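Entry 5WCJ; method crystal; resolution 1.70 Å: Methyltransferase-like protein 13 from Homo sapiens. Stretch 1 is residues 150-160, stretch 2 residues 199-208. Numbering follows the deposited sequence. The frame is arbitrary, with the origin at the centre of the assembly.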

# COMPACT_ATOMS: atom_id res chain seq x y z
N VAL A 150 -0.62 2.01 13.19
CA VAL A 150 -0.03 2.00 11.83
C VAL A 150 1.38 2.59 11.88
O VAL A 150 2.34 2.02 11.37
CB VAL A 150 -0.92 2.75 10.82
CG1 VAL A 150 -0.26 2.83 9.45
CG2 VAL A 150 -2.30 2.09 10.70
N LYS A 151 1.52 3.73 12.52
CA LYS A 151 2.82 4.36 12.65
C LYS A 151 3.83 3.43 13.31
O LYS A 151 4.99 3.40 12.91
CB LYS A 151 2.69 5.67 13.44
CG LYS A 151 4.02 6.34 13.79
CD LYS A 151 3.81 7.56 14.68
CE LYS A 151 5.09 7.92 15.41
NZ LYS A 151 5.00 9.28 16.03
N SER A 152 3.38 2.66 14.30
CA SER A 152 4.28 1.80 15.06
C SER A 152 4.86 0.63 14.22
O SER A 152 5.89 0.08 14.60
CB SER A 152 3.63 1.30 16.37
OG SER A 152 2.77 0.19 16.16
N ILE A 153 4.21 0.27 13.10
CA ILE A 153 4.71 -0.78 12.23
C ILE A 153 5.27 -0.30 10.91
O ILE A 153 5.49 -1.11 10.01
CB ILE A 153 3.68 -1.92 12.00
CG1 ILE A 153 2.35 -1.42 11.40
CG2 ILE A 153 3.46 -2.67 13.31
CD1 ILE A 153 1.53 -2.54 10.78
N LEU A 154 5.53 1.00 10.81
CA LEU A 154 6.09 1.57 9.60
C LEU A 154 7.55 1.92 9.91
O LEU A 154 7.86 2.41 10.98
CB LEU A 154 5.30 2.83 9.19
CG LEU A 154 5.63 3.47 7.84
CD1 LEU A 154 5.15 2.65 6.65
CD2 LEU A 154 5.06 4.87 7.75
N THR A 155 8.42 1.73 8.94
CA THR A 155 9.80 2.22 9.08
C THR A 155 9.80 3.76 9.16
O THR A 155 8.89 4.42 8.64
CB THR A 155 10.70 1.78 7.92
OG1 THR A 155 10.20 2.34 6.71
CG2 THR A 155 10.78 0.27 7.83
N PRO A 156 10.80 4.35 9.85
CA PRO A 156 10.81 5.80 10.00
C PRO A 156 10.75 6.58 8.67
O PRO A 156 10.12 7.62 8.63
CB PRO A 156 12.15 6.07 10.73
CG PRO A 156 12.42 4.82 11.49
CD PRO A 156 11.80 3.69 10.72
N GLU A 157 11.38 6.07 7.63
CA GLU A 157 11.39 6.73 6.31
C GLU A 157 10.40 6.08 5.30
O GLU A 157 10.47 6.34 4.08
CB GLU A 157 12.81 6.72 5.75
CG GLU A 157 13.84 7.18 6.78
N GLY A 158 9.49 5.26 5.81
CA GLY A 158 8.52 4.57 4.96
C GLY A 158 7.39 5.49 4.54
O GLY A 158 7.37 6.70 4.86
N VAL A 159 6.43 4.90 3.83
CA VAL A 159 5.31 5.65 3.31
C VAL A 159 4.02 4.88 3.60
O VAL A 159 3.96 3.67 3.42
CB VAL A 159 5.48 6.01 1.82
CG1 VAL A 159 5.56 4.78 0.94
CG2 VAL A 159 4.35 6.94 1.37
N PHE A 160 3.00 5.62 4.06
CA PHE A 160 1.66 5.09 4.29
C PHE A 160 0.77 5.70 3.19
O PHE A 160 0.72 6.92 3.07
CB PHE A 160 1.22 5.52 5.70
CG PHE A 160 -0.21 5.26 6.03
CD1 PHE A 160 -0.83 4.06 5.73
CD2 PHE A 160 -0.91 6.22 6.74
CE1 PHE A 160 -2.17 3.84 6.06
CE2 PHE A 160 -2.24 6.01 7.09
CZ PHE A 160 -2.87 4.81 6.76
N LEU A 199 -3.66 9.61 -0.66
CA LEU A 199 -2.87 10.30 0.30
C LEU A 199 -1.58 9.53 0.53
O LEU A 199 -1.59 8.32 0.70
CB LEU A 199 -3.60 10.43 1.63
CG LEU A 199 -5.05 10.91 1.55
CD1 LEU A 199 -5.61 11.03 2.96
CD2 LEU A 199 -5.17 12.22 0.84
N PHE A 200 -0.49 10.25 0.56
CA PHE A 200 0.84 9.67 0.80
C PHE A 200 1.35 10.31 2.07
O PHE A 200 1.55 11.55 2.14
CB PHE A 200 1.79 9.99 -0.34
CG PHE A 200 1.26 9.68 -1.70
CD1 PHE A 200 1.45 8.42 -2.27
CD2 PHE A 200 0.60 10.66 -2.46
CE1 PHE A 200 0.97 8.14 -3.53
CE2 PHE A 200 0.12 10.38 -3.72
CZ PHE A 200 0.33 9.12 -4.27
N CYS A 201 1.54 9.51 3.11
CA CYS A 201 1.78 10.02 4.45
C CYS A 201 3.13 9.55 4.96
O CYS A 201 3.47 8.35 4.93
CB CYS A 201 0.69 9.56 5.43
SG CYS A 201 -0.98 9.80 4.79
N GLN A 202 3.91 10.50 5.44
CA GLN A 202 5.23 10.19 5.99
C GLN A 202 5.46 10.89 7.33
O GLN A 202 4.67 11.78 7.74
CB GLN A 202 6.29 10.57 4.98
CG GLN A 202 6.25 9.71 3.73
CD GLN A 202 7.48 9.88 2.89
OE1 GLN A 202 7.64 10.90 2.24
NE2 GLN A 202 8.36 8.89 2.90
N LEU A 203 6.53 10.50 7.99
CA LEU A 203 6.76 10.89 9.38
C LEU A 203 7.65 12.11 9.60
O LEU A 203 7.53 12.75 10.63
CB LEU A 203 7.30 9.69 10.16
CG LEU A 203 6.33 8.53 10.30
CD1 LEU A 203 7.05 7.27 10.77
CD2 LEU A 203 5.20 8.87 11.24
N HIS A 204 8.52 12.45 8.65
CA HIS A 204 9.56 13.47 8.88
C HIS A 204 9.59 14.58 7.82
O HIS A 204 10.29 14.46 6.81
CB HIS A 204 10.93 12.79 8.98
CG HIS A 204 10.99 11.78 10.08
ND1 HIS A 204 11.22 10.44 9.84
CD2 HIS A 204 10.75 11.89 11.40
CE1 HIS A 204 11.17 9.78 10.99
NE2 HIS A 204 10.88 10.64 11.95
N PRO A 205 8.83 15.67 8.06
CA PRO A 205 8.79 16.79 7.11
C PRO A 205 10.16 17.46 6.83
O PRO A 205 10.37 17.97 5.73
CB PRO A 205 7.84 17.80 7.77
CG PRO A 205 7.16 17.08 8.86
CD PRO A 205 8.06 15.96 9.28
N GLU A 206 11.06 17.45 7.82
CA GLU A 206 12.42 18.02 7.65
C GLU A 206 13.27 17.36 6.55
O GLU A 206 14.15 18.01 5.97
CB GLU A 206 13.18 18.04 8.99
CG GLU A 206 13.65 16.69 9.56
CD GLU A 206 12.58 15.90 10.31
OE1 GLU A 206 11.38 16.28 10.27
OE2 GLU A 206 12.94 14.88 10.95
N GLN A 207 13.01 16.07 6.27
CA GLN A 207 13.73 15.30 5.26
C GLN A 207 13.04 15.28 3.88
O GLN A 207 13.53 14.61 2.97
CB GLN A 207 13.93 13.85 5.75
CG GLN A 207 14.85 13.73 6.96
CD GLN A 207 14.69 12.42 7.70
OE1 GLN A 207 14.53 12.40 8.93
NE2 GLN A 207 14.72 11.30 6.97
N LYS A 208 11.95 16.03 3.72
CA LYS A 208 11.16 15.98 2.49
C LYS A 208 11.97 16.41 1.26
O LYS A 208 12.92 17.19 1.37
CB LYS A 208 9.87 16.83 2.60
CG LYS A 208 10.03 18.32 2.32
CD LYS A 208 8.84 19.14 2.81
CE LYS A 208 7.58 18.84 2.01
O HOH W 1 8.13 8.29 6.90
O HOH W 2 11.54 8.28 2.43

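One water ties together three main-chain atoms where the two stretches diverge. Water 1 donates to Pro-156 O and to Gly-158 O, each at 2.7 Å, and accepts from Leu-203 N at 2.9 Å. Both of its protons and one acceptor site are thereby committed to main-chain atoms, and it joins the two stretches where no direct backbone hydrogen bond joins them.

The general principle is that an antiparallel pair need not end abruptly: direct hydrogen bonds can give way to side-chain and solvent-mediated ones. Within these stretches the regular part is one bridged pair. Phe-160 and Cys-201 form a hydrogen-bonded pair, with Phe-160 N donating to Cys-201 O at 2.9 Å and Cys-201 N donating to Phe-160 O at 2.7 Å. Their CA atoms lie 4.9 Å apart. The strand axes run at 139°, well short of strict antiparallel, and the spacing widens away from this pair, from 5.3 Å between the CA atoms of Val-159 and Gln-202 to 6.5 Å between those of Pro-156 and Leu-203.

The side chain of Gln-202 reaches across alongside. Its CA-to-CB bond points sideways, but its end comes nearer to the other stretch, and NE2 donates to Gly-158 O at 3.1 Å with a nearly straight angle of 163°. Gly-158 O thus accepts from both the amide and water 1. A second water extends the link, lying 2.8 Å from Glu-157 O and accepting from Gln-202 NE2 at 3.3 Å.

The carbonyls involved are presented by a type I turn from Thr-155 to Gly-158, closed by Gly-158 N donating to Thr-155 O at 3.0 Å. Glycine suits the last position: an ideal CB there would lie 2.7 Å from Thr-155 OG1, a clash within the turn itself.

Apolar packing accompanies the polar links. The CA-to-CB bond of Leu-203, the residue most covered by the other stretch, points toward it; its CD2 lies 3.8 Å from Lys-151 CG, the aliphatic part of an otherwise exposed side chain, and its CD1 lies 4.3 Å from Leu-154 CD2. Beside it, His-204 CE1 packs 3.8 Å from Pro-156 CB. At the paired end, Phe-160 and Cys-201 share a face of the sheet, as a bridged pair must, and Phe-160 CD2 comes within 3.9 Å of Cys-201 CB. The sulfur approaches the ring obliquely, with Cys-201 SG 5.1 Å from the centroid of the Phe-160 ring.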